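Local coordinates for protein metallo-beta-lactamase FIM-1 (Pseudomonas aeruginosa, PDB 6V3Q) that probably hydrolyses the amide bond of beta-lactam antibiotics with the help of zinc, giving ring-opened beta-amino acids and so contributing to antibiotic resistance, at residues 38-43 with 68-73; 92-95 with 99-102; 139-144 with 149-154. All blocks are in the same frame, centred on the assembly; numbering follows the deposited sequence.

Overall arrangement
The three contacts follow one another along the chain, each closing before the next opens, and belong to the alpha-beta-beta-alpha sandwich of the metallo-beta-lactamase superfamily. Contacts 1 and 2 share the sheet that holds strands 33-43 and 99-102, with their centres about 15 Å apart: one joins a strand to the loop after helix 56-68, the other the end of helix 90-95 to a strand. Contact 3 lies in the second sheet, its centre about 22 Å from that of contact 1 and 19 Å from that of contact 2. Contacts 1 and 3 touch across the sheets, Val41 packing on Leu154. Only contact 3 lies close to the zinc site, beside the ligands His81 and His145.

Contact 1 of 3, residues 38-43 with 68-73; sequences GLIVEK and DTLKKP
Glu42, on strand 33-43, lies across the side chain of Lys72, in the loop that leads from helix 56-68 to strand 74-78. Its CB is 4.1 Å from Lys72 CD, and Glu42 CG and CD both lie 3.7 Å from that same carbon. The Glu42 chain runs on extended past CG (chi2 177°), which keeps the carboxylate alongside the end of the lysine chain. There OE1 comes within 3.2 Å of Lys72 CE, while the ammonium stays farther off: Glu42 OE1 to Lys72 NZ is 3.9 Å, a long salt bridge. The last bond of the lysine is turned (chi4 -71°); its long, flexible chain can lay methylenes on the glutamate while NZ donates to Gly44 O. A carboxylate suits position Glu42 because one oxygen faces the lysine while OE2 accepts from the indole N-H of Trp20. Glu42 OE2 also passes 3.7 Å from Leu70 CD1. The leucine's other branch, CD2, meets Ile40 CG2 at 3.9 Å. Branched aliphatic residues suit this inner end, where Trp65 of helix 56-68 touches both. The polar ends therefore rest mainly on directed bonds to Trp20 and Gly44, with the Glu42-Lys72 attraction probably adding a weaker electrostatic pull.

Contact 2 of 3, residues 92-95 with 99-102; sequences ALRQ and VTYA
A beta-alpha-beta crossover joins the parallel neighbours 74-78 and 99-102, and helix 90-95 lies on that connection; where the helix ends and the chain turns through a short loop into strand 99-102, the strand sets Thr100 against the last turn of the helix. Thr100 is the residue of the strand that meets the helix, and both its branches touch. CG2 is 4.0 Å from Arg94 CG and 4.2 Å from Leu93 CB, so it rests against the bases of two successive helical side chains. The hydroxyl passes the aliphatic part of the arginine, with Thr100 OG1 4.0 Å from Arg94 CG and 4.1 Å from Arg94 CD. The two side chains cross at about a right angle.

With chi1 at 62°, OG1 stands between the backbone N and the carbonyl carbon and CG2 is anti to the carbonyl carbon; one small side chain thus offers a methyl to the helix and a hydroxyl that accepts a hydrogen bond from the backbone N of Glu119. Arg94 is bent at chi3 (67°), and its guanidinium reaches the carbonyl of Pro117 through NH1. Leu93 suits its inward place, since beyond CB its side chain enters a largely apolar setting that includes Ile63 of helix 56-68, Ala77 of strand 74-78 and Phe79.

Between helix and strand the chemistry is van der Waals contact alone. The polar ends of Thr100 and Arg94 both turn to the segment 117-119, so the same two residues that touch each other also tie this corner to the chain leading into the edge strand 120-121.

Contact 3 of 3, residues 139-144 with 149-154; sequences FDPGPG and NIVVGL
Phe139 and Val151 form an antiparallel hydrogen-bonded pair, Phe139 N to Val151 O and Val151 N to Phe139 O both 2.9 Å and nearly straight at 177° and 174°. Their side chains lie side by side on the face packed by helix 185-195, where Val192 touches Val151. Phe139 CB is 3.8 Å from Val151 CG2, and that methyl also sits at the edge of the phenyl ring, in its plane. Pro141 extends this apolar strip, its CG 4.3 Å from Val151 CG1 and its ring against Val192. The pairing closes the hairpin-like connection between strands 137-139 and 151-154 of the second sheet, and the intervening loop carries the zinc ligand His145. Glycine suits position Gly142 because at its backbone angles a CB would be jammed against the preceding carbonyl oxygen and would clash with Pro143 CD. Asn149 ND2 donates to Gly142 O at 2.9 Å, in a bent bond (138°). The carbonyl oxygen lies in the plane of the amide, although the donor is tilted from the carbonyl's own plane. At the other end of this amide, about 7 Å from the bound zinc, Asn149 OD1 accepts from the backbone N of Thr146, and weakly from that of His145.

Contact 1 of 3, residues 38-43 with 68-73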
ATOM      1  N   GLY A  38       1.960  -7.582  14.823  1.00 56.06           N
ATOM      2  CA  GLY A  38       2.734  -8.243  15.854  1.00 54.18           C
ATOM      3  C   GLY A  38       1.881  -8.407  17.094  1.00 58.72           C
ATOM      4  O   GLY A  38       0.711  -8.014  17.089  1.00 57.41           O
ATOM      5  N   LEU A  39       2.429  -8.975  18.161  1.00 57.71           N
ATOM      6  CA  LEU A  39       1.669  -9.182  19.382  1.00 54.71           C
ATOM      7  C   LEU A  39       2.398  -8.572  20.569  1.00 52.76           C
ATOM      8  O   LEU A  39       3.630  -8.510  20.601  1.00 52.12           O
ATOM      9  CB  LEU A  39       1.418 -10.672  19.665  1.00 56.29           C
ATOM     10  CG  LEU A  39       0.477 -11.472  18.761  1.00 58.50           C
ATOM     11  CD1 LEU A  39       0.461 -12.935  19.185  1.00 60.47           C
ATOM     12  CD2 LEU A  39      -0.933 -10.893  18.781  1.00 57.79           C
ATOM     13  N   ILE A  40       1.615  -8.109  21.540  1.00 50.99           N
ATOM     14  CA  ILE A  40       2.097  -7.814  22.884  1.00 54.27           C
ATOM     15  C   ILE A  40       1.296  -8.689  23.838  1.00 57.99           C
ATOM     16  O   ILE A  40       0.063  -8.598  23.885  1.00 57.22           O
ATOM     17  CB  ILE A  40       1.956  -6.328  23.247  1.00 63.05           C
ATOM     18  CG1 ILE A  40       2.707  -5.457  22.238  1.00 64.13           C
ATOM     19  CG2 ILE A  40       2.487  -6.079  24.650  1.00 59.44           C
ATOM     20  CD1 ILE A  40       1.816  -4.502  21.472  1.00 67.05           C
ATOM     21  N   VAL A  41       1.992  -9.540  24.586  1.00 58.48           N
ATOM     22  CA  VAL A  41       1.364 -10.519  25.465  1.00 55.57           C
ATOM     23  C   VAL A  41       1.721 -10.170  26.901  1.00 58.92           C
ATOM     24  O   VAL A  41       2.904 -10.152  27.266  1.00 60.88           O
ATOM     25  CB  VAL A  41       1.796 -11.954  25.130  1.00 56.71           C
ATOM     26  CG1 VAL A  41       1.129 -12.935  26.085  1.00 55.37           C
ATOM     27  CG2 VAL A  41       1.446 -12.283  23.692  1.00 54.24           C
ATOM     28  N   GLU A  42       0.699  -9.903  27.711  1.00 60.65           N
ATOM     29  CA  GLU A  42       0.909  -9.590  29.115  1.00 65.01           C
ATOM     30  C   GLU A  42       1.431 -10.808  29.869  1.00 69.24           C
ATOM     31  O   GLU A  42       1.051 -11.949  29.597  1.00 67.93           O
ATOM     32  CB  GLU A  42      -0.394  -9.102  29.749  1.00 63.94           C
ATOM     33  CG  GLU A  42      -1.002  -7.894  29.060  1.00 73.31           C
ATOM     34  CD  GLU A  42      -2.326  -7.490  29.670  1.00 87.27           C
ATOM     35  OE1 GLU A  42      -2.576  -7.842  30.842  1.00 90.86           O
ATOM     36  OE2 GLU A  42      -3.119  -6.826  28.976  1.00 88.95           O
ATOM     37  N   LYS A  43       2.314 -10.552  30.835  1.00 71.95           N
ATOM     38  CA  LYS A  43       2.885 -11.609  31.673  1.00 77.40           C
ATOM     39  C   LYS A  43       3.185 -10.985  33.038  1.00 79.28           C
ATOM     40  O   LYS A  43       4.262 -10.423  33.258  1.00 82.31           O
ATOM     41  CB  LYS A  43       4.128 -12.217  31.040  1.00 75.98           C
ATOM     42  CG  LYS A  43       4.868 -13.219  31.913  1.00 82.11           C
ATOM     43  CD  LYS A  43       5.742 -14.129  31.061  1.00 91.39           C
ATOM     44  CE  LYS A  43       6.894 -14.726  31.851  1.00101.92           C
ATOM     45  NZ  LYS A  43       8.127 -13.908  31.720  1.00108.40           N
ATOM     46  N   ASP A  68       3.420   3.426  29.045  1.00 83.74           N
ATOM     47  CA  ASP A  68       2.546   4.537  29.410  1.00 88.26           C
ATOM     48  C   ASP A  68       1.074   4.147  29.454  1.00 85.21           C
ATOM     49  O   ASP A  68       0.351   4.577  30.360  1.00 90.81           O
ATOM     50  CB  ASP A  68       2.740   5.701  28.435  1.00 98.62           C
ATOM     51  CG  ASP A  68       4.139   6.284  28.496  1.00109.18           C
ATOM     52  OD1 ASP A  68       4.804   6.126  29.541  1.00113.05           O
ATOM     53  OD2 ASP A  68       4.576   6.898  27.499  1.00111.47           O
ATOM     54  N   THR A  69       0.613   3.342  28.498  1.00 85.33           N
ATOM     55  CA  THR A  69      -0.791   2.952  28.411  1.00 82.48           C
ATOM     56  C   THR A  69      -1.060   1.583  29.026  1.00 78.85           C
ATOM     57  O   THR A  69      -1.963   1.443  29.856  1.00 82.93           O
ATOM     58  CB  THR A  69      -1.251   2.961  26.946  1.00 79.00           C
ATOM     59  OG1 THR A  69      -0.995   4.249  26.372  1.00 83.43           O
ATOM     60  CG2 THR A  69      -2.741   2.655  26.849  1.00 78.06           C
ATOM     61  N   LEU A  70      -0.291   0.566  28.629  1.00 74.39           N
ATOM     62  CA  LEU A  70      -0.491  -0.771  29.176  1.00 70.93           C
ATOM     63  C   LEU A  70      -0.033  -0.860  30.628  1.00 71.07           C
ATOM     64  O   LEU A  70      -0.522  -1.714  31.379  1.00 68.47           O
ATOM     65  CB  LEU A  70       0.251  -1.797  28.316  1.00 71.82           C
ATOM     66  CG  LEU A  70      -0.081  -3.273  28.535  1.00 71.51           C
ATOM     67  CD1 LEU A  70      -1.567  -3.507  28.315  1.00 69.67           C
ATOM     68  CD2 LEU A  70       0.748  -4.164  27.619  1.00 62.85           C
ATOM     69  N   LYS A  71       0.897   0.008  31.036  1.00 75.27           N
ATOM     70  CA  LYS A  71       1.514  -0.044  32.361  1.00 79.35           C
ATOM     71  C   LYS A  71       2.125  -1.415  32.637  1.00 79.43           C
ATOM     72  O   LYS A  71       2.198  -1.859  33.785  1.00 82.45           O
ATOM     73  CB  LYS A  71       0.517   0.340  33.459  1.00 87.62           C
ATOM     74  CG  LYS A  71      -0.075   1.726  33.282  1.00 94.40           C
ATOM     75  CD  LYS A  71       0.999   2.798  33.393  1.00101.54           C
ATOM     76  CE  LYS A  71       1.456   2.976  34.835  1.00112.72           C
ATOM     77  NZ  LYS A  71       2.517   4.010  34.975  1.00117.88           N
ATOM     78  N   LYS A  72       2.555  -2.090  31.573  1.00 75.41           N
ATOM     79  CA  LYS A  72       3.210  -3.394  31.660  1.00 76.61           C
ATOM     80  C   LYS A  72       4.379  -3.377  30.688  1.00 70.92           C
ATOM     81  O   LYS A  72       4.260  -3.820  29.538  1.00 61.09           O
ATOM     82  CB  LYS A  72       2.234  -4.529  31.343  1.00 74.96           C
ATOM     83  CG  LYS A  72       1.126  -4.716  32.370  1.00 75.17           C
ATOM     84  CD  LYS A  72       0.053  -5.661  31.854  1.00 75.11           C
ATOM     85  CE  LYS A  72      -0.991  -5.962  32.918  1.00 78.77           C
ATOM     86  NZ  LYS A  72      -0.453  -6.828  34.004  1.00 83.46           N
ATOM     87  N   PRO A  73       5.529  -2.856  31.115  1.00 71.01           N
ATOM     88  CA  PRO A  73       6.632  -2.628  30.172  1.00 68.81           C
ATOM     89  C   PRO A  73       7.110  -3.920  29.523  1.00 66.24           C
ATOM     90  O   PRO A  73       7.174  -4.974  30.160  1.00 66.97           O
ATOM     91  CB  PRO A  73       7.725  -2.007  31.050  1.00 70.13           C
ATOM     92  CG  PRO A  73       6.984  -1.403  32.200  1.00 73.74           C
ATOM     93  CD  PRO A  73       5.831  -2.330  32.457  1.00 71.51           C
TER

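Contact 2 of 3, residues 92-95 with 99-102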
ATOM      1  N   ALA A  92      16.370  -0.886  18.639  1.00 79.71           N
ATOM      2  CA  ALA A  92      15.664  -0.072  19.623  1.00 80.10           C
ATOM      3  C   ALA A  92      15.310  -0.878  20.866  1.00 77.75           C
ATOM      4  O   ALA A  92      15.279  -0.330  21.974  1.00 79.65           O
ATOM      5  CB  ALA A  92      14.405   0.532  19.001  1.00 77.45           C
ATOM      6  N   LEU A  93      15.053  -2.177  20.706  1.00 74.14           N
ATOM      7  CA  LEU A  93      14.764  -3.024  21.858  1.00 73.60           C
ATOM      8  C   LEU A  93      16.023  -3.283  22.678  1.00 76.28           C
ATOM      9  O   LEU A  93      16.020  -3.133  23.905  1.00 77.83           O
ATOM     10  CB  LEU A  93      14.138  -4.339  21.393  1.00 69.47           C
ATOM     11  CG  LEU A  93      12.833  -4.225  20.601  1.00 69.19           C
ATOM     12  CD1 LEU A  93      12.469  -5.557  19.969  1.00 66.94           C
ATOM     13  CD2 LEU A  93      11.707  -3.740  21.492  1.00 71.67           C
ATOM     14  N   ARG A  94      17.118  -3.660  22.013  1.00 75.76           N
ATOM     15  CA  ARG A  94      18.356  -3.958  22.727  1.00 79.18           C
ATOM     16  C   ARG A  94      18.943  -2.713  23.382  1.00 86.45           C
ATOM     17  O   ARG A  94      19.653  -2.821  24.389  1.00 88.16           O
ATOM     18  CB  ARG A  94      19.364  -4.599  21.774  1.00 78.59           C
ATOM     19  CG  ARG A  94      18.851  -5.875  21.121  1.00 76.06           C
ATOM     20  CD  ARG A  94      19.920  -6.546  20.271  1.00 81.33           C
ATOM     21  NE  ARG A  94      21.018  -7.070  21.077  1.00 87.53           N
ATOM     22  CZ  ARG A  94      22.027  -7.785  20.591  1.00 92.19           C
ATOM     23  NH1 ARG A  94      22.081  -8.065  19.296  1.00 93.48           N
ATOM     24  NH2 ARG A  94      22.982  -8.223  21.401  1.00 94.99           N
ATOM     25  N   GLN A  95      18.664  -1.530  22.828  1.00 91.24           N
ATOM     26  CA  GLN A  95      19.050  -0.291  23.496  1.00100.17           C
ATOM     27  C   GLN A  95      18.314  -0.129  24.819  1.00 98.24           C
ATOM     28  O   GLN A  95      18.896   0.323  25.812  1.00100.29           O
ATOM     29  CB  GLN A  95      18.776   0.903  22.579  1.00109.99           C
ATOM     30  CG  GLN A  95      18.466   2.201  23.314  1.00120.45           C
ATOM     31  CD  GLN A  95      18.133   3.341  22.374  1.00127.76           C
ATOM     32  OE1 GLN A  95      17.661   3.127  21.256  1.00128.48           O
ATOM     33  NE2 GLN A  95      18.381   4.565  22.822  1.00132.50           N
ATOM     34  N   VAL A  99      15.272  -8.284  26.576  1.00 68.30           N
ATOM     35  CA  VAL A  99      15.860  -9.585  26.275  1.00 62.88           C
ATOM     36  C   VAL A  99      15.234 -10.093  24.983  1.00 64.19           C
ATOM     37  O   VAL A  99      14.019 -10.303  24.913  1.00 63.79           O
ATOM     38  CB  VAL A  99      15.642 -10.577  27.426  1.00 66.00           C
ATOM     39  CG1 VAL A  99      16.489 -11.823  27.216  1.00 63.02           C
ATOM     40  CG2 VAL A  99      15.957  -9.921  28.766  1.00 62.39           C
ATOM     41  N   THR A 100      16.057 -10.277  23.953  1.00 62.53           N
ATOM     42  CA  THR A 100      15.575 -10.585  22.614  1.00 60.30           C
ATOM     43  C   THR A 100      15.975 -11.998  22.211  1.00 64.04           C
ATOM     44  O   THR A 100      17.094 -12.442  22.487  1.00 65.14           O
ATOM     45  CB  THR A 100      16.114  -9.579  21.596  1.00 61.88           C
ATOM     46  OG1 THR A 100      17.544  -9.661  21.550  1.00 66.96           O
ATOM     47  CG2 THR A 100      15.708  -8.167  21.986  1.00 61.25           C
ATOM     48  N   TYR A 101      15.050 -12.697  21.555  1.00 61.30           N
ATOM     49  CA  TYR A 101      15.266 -14.057  21.086  1.00 60.96           C
ATOM     50  C   TYR A 101      14.910 -14.161  19.609  1.00 60.94           C
ATOM     51  O   TYR A 101      14.029 -13.454  19.113  1.00 57.27           O
ATOM     52  CB  TYR A 101      14.419 -15.073  21.865  1.00 62.55           C
ATOM     53  CG  TYR A 101      14.747 -15.201  23.334  1.00 69.55           C
ATOM     54  CD1 TYR A 101      15.541 -16.239  23.799  1.00 73.72           C
ATOM     55  CD2 TYR A 101      14.243 -14.298  24.260  1.00 70.44           C
ATOM     56  CE1 TYR A 101      15.835 -16.367  25.145  1.00 78.84           C
ATOM     57  CE2 TYR A 101      14.530 -14.416  25.606  1.00 77.62           C
ATOM     58  CZ  TYR A 101      15.327 -15.453  26.043  1.00 80.86           C
ATOM     59  OH  TYR A 101      15.615 -15.573  27.383  1.00 88.01           O
ATOM     60  N   ALA A 102      15.597 -15.064  18.917  1.00 58.89           N
ATOM     61  CA  ALA A 102      15.246 -15.418  17.549  1.00 59.42           C
ATOM     62  C   ALA A 102      15.845 -16.779  17.240  1.00 59.63           C
ATOM     63  O   ALA A 102      16.733 -17.261  17.950  1.00 62.23           O
ATOM     64  CB  ALA A 102      15.733 -14.371  16.543  1.00 63.39           C
TER

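Contact 3 of 3, residues 139-144 with 149-154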
ATOM      1  N   PHE A 139       7.291 -22.333  18.215  1.00 47.30           N
ATOM      2  CA  PHE A 139       7.321 -23.573  17.457  1.00 51.80           C
ATOM      3  C   PHE A 139       8.062 -23.360  16.146  1.00 52.45           C
ATOM      4  O   PHE A 139       7.892 -22.331  15.485  1.00 56.62           O
ATOM      5  CB  PHE A 139       5.893 -24.066  17.194  1.00 46.59           C
ATOM      6  CG  PHE A 139       5.819 -25.351  16.420  1.00 54.42           C
ATOM      7  CD1 PHE A 139       6.206 -26.547  16.999  1.00 54.97           C
ATOM      8  CD2 PHE A 139       5.343 -25.366  15.120  1.00 48.75           C
ATOM      9  CE1 PHE A 139       6.135 -27.737  16.286  1.00 55.16           C
ATOM     10  CE2 PHE A 139       5.269 -26.549  14.404  1.00 51.71           C
ATOM     11  CZ  PHE A 139       5.663 -27.732  14.990  1.00 53.48           C
ATOM     12  N   ASP A 140       8.890 -24.339  15.778  1.00 52.65           N
ATOM     13  CA  ASP A 140       9.673 -24.291  14.548  1.00 53.83           C
ATOM     14  C   ASP A 140       9.110 -25.295  13.552  1.00 57.74           C
ATOM     15  O   ASP A 140       9.335 -26.507  13.700  1.00 57.26           O
ATOM     16  CB  ASP A 140      11.147 -24.591  14.838  1.00 60.78           C
ATOM     17  CG  ASP A 140      12.008 -24.572  13.583  1.00 74.66           C
ATOM     18  OD1 ASP A 140      11.577 -24.006  12.555  1.00 79.34           O
ATOM     19  OD2 ASP A 140      13.125 -25.131  13.618  1.00 78.97           O
ATOM     20  N   PRO A 141       8.377 -24.857  12.529  1.00 55.42           N
ATOM     21  CA  PRO A 141       7.739 -25.792  11.597  1.00 50.26           C
ATOM     22  C   PRO A 141       8.565 -26.148  10.371  1.00 51.58           C
ATOM     23  O   PRO A 141       8.103 -26.956   9.558  1.00 57.10           O
ATOM     24  CB  PRO A 141       6.483 -25.016  11.185  1.00 48.99           C
ATOM     25  CG  PRO A 141       6.939 -23.596  11.173  1.00 51.13           C
ATOM     26  CD  PRO A 141       7.994 -23.461  12.252  1.00 52.46           C
ATOM     27  N   GLY A 142       9.751 -25.569  10.210  1.00 52.87           N
ATOM     28  CA  GLY A 142      10.558 -25.820   9.044  1.00 53.59           C
ATOM     29  C   GLY A 142      10.430 -24.710   8.021  1.00 52.74           C
ATOM     30  O   GLY A 142       9.646 -23.770   8.184  1.00 52.83           O
ATOM     31  N   PRO A 143      11.200 -24.804   6.938  1.00 57.34           N
ATOM     32  CA  PRO A 143      11.205 -23.729   5.940  1.00 59.25           C
ATOM     33  C   PRO A 143       9.839 -23.549   5.290  1.00 64.01           C
ATOM     34  O   PRO A 143       9.082 -24.504   5.104  1.00 68.95           O
ATOM     35  CB  PRO A 143      12.252 -24.195   4.922  1.00 62.39           C
ATOM     36  CG  PRO A 143      13.099 -25.187   5.663  1.00 59.16           C
ATOM     37  CD  PRO A 143      12.168 -25.864   6.619  1.00 55.52           C
ATOM     38  N   GLY A 144       9.531 -22.300   4.952  1.00 57.48           N
ATOM     39  CA  GLY A 144       8.294 -21.953   4.279  1.00 54.83           C
ATOM     40  C   GLY A 144       8.411 -20.625   3.564  1.00 55.39           C
ATOM     41  O   GLY A 144       8.980 -20.556   2.470  1.00 60.93           O
ATOM     42  N   ASN A 149      11.709 -19.144   9.259  1.00 59.27           N
ATOM     43  CA  ASN A 149      10.487 -18.670   9.899  1.00 56.77           C
ATOM     44  C   ASN A 149      10.043 -19.613  11.012  1.00 58.42           C
ATOM     45  O   ASN A 149      10.124 -20.838  10.884  1.00 60.11           O
ATOM     46  CB  ASN A 149       9.355 -18.490   8.878  1.00 51.88           C
ATOM     47  CG  ASN A 149       9.102 -19.729   8.022  1.00 57.34           C
ATOM     48  OD1 ASN A 149       8.506 -19.627   6.950  1.00 59.94           O
ATOM     49  ND2 ASN A 149       9.539 -20.894   8.488  1.00 53.52           N
ATOM     50  N   ILE A 150       9.583 -19.025  12.114  1.00 55.79           N
ATOM     51  CA  ILE A 150       9.002 -19.752  13.232  1.00 50.55           C
ATOM     52  C   ILE A 150       7.650 -19.121  13.546  1.00 52.67           C
ATOM     53  O   ILE A 150       7.331 -18.026  13.083  1.00 56.31           O
ATOM     54  CB  ILE A 150       9.913 -19.739  14.478  1.00 52.04           C
ATOM     55  CG1 ILE A 150      10.143 -18.303  14.949  1.00 53.38           C
ATOM     56  CG2 ILE A 150      11.246 -20.420  14.182  1.00 47.46           C
ATOM     57  CD1 ILE A 150      10.945 -18.198  16.222  1.00 53.14           C
ATOM     58  N   VAL A 151       6.851 -19.827  14.346  1.00 55.38           N
ATOM     59  CA  VAL A 151       5.536 -19.343  14.742  1.00 54.69           C
ATOM     60  C   VAL A 151       5.446 -19.311  16.262  1.00 50.06           C
ATOM     61  O   VAL A 151       6.237 -19.936  16.973  1.00 53.11           O
ATOM     62  CB  VAL A 151       4.396 -20.197  14.152  1.00 54.48           C
ATOM     63  CG1 VAL A 151       4.536 -20.299  12.638  1.00 57.55           C
ATOM     64  CG2 VAL A 151       4.375 -21.578  14.799  1.00 52.64           C
ATOM     65  N   VAL A 152       4.461 -18.564  16.758  1.00 50.10           N
ATOM     66  CA  VAL A 152       4.190 -18.448  18.186  1.00 50.90           C
ATOM     67  C   VAL A 152       2.732 -18.808  18.422  1.00 50.70           C
ATOM     68  O   VAL A 152       1.841 -18.264  17.762  1.00 53.98           O
ATOM     69  CB  VAL A 152       4.488 -17.031  18.718  1.00 56.06           C
ATOM     70  CG1 VAL A 152       4.003 -16.886  20.153  1.00 62.60           C
ATOM     71  CG2 VAL A 152       5.972 -16.728  18.620  1.00 53.54           C
ATOM     72  N   GLY A 153       2.492 -19.720  19.356  1.00 57.53           N
ATOM     73  CA  GLY A 153       1.149 -20.123  19.725  1.00 58.34           C
ATOM     74  C   GLY A 153       0.832 -19.723  21.153  1.00 56.72           C
ATOM     75  O   GLY A 153       1.721 -19.652  22.004  1.00 61.28           O
ATOM     76  N   LEU A 154      -0.447 -19.443  21.407  1.00 57.83           N
ATOM     77  CA  LEU A 154      -0.969 -19.185  22.747  1.00 57.34           C
ATOM     78  C   LEU A 154      -2.060 -20.220  23.001  1.00 57.77           C
ATOM     79  O   LEU A 154      -3.259 -19.903  22.945  1.00 59.56           O
ATOM     80  CB  LEU A 154      -1.489 -17.753  22.883  1.00 63.13           C
ATOM     81  CG  LEU A 154      -0.457 -16.661  23.195  1.00 71.75           C
ATOM     82  CD1 LEU A 154      -1.025 -15.261  22.973  1.00 72.60           C
ATOM     83  CD2 LEU A 154       0.051 -16.809  24.623  1.00 75.74           C
TER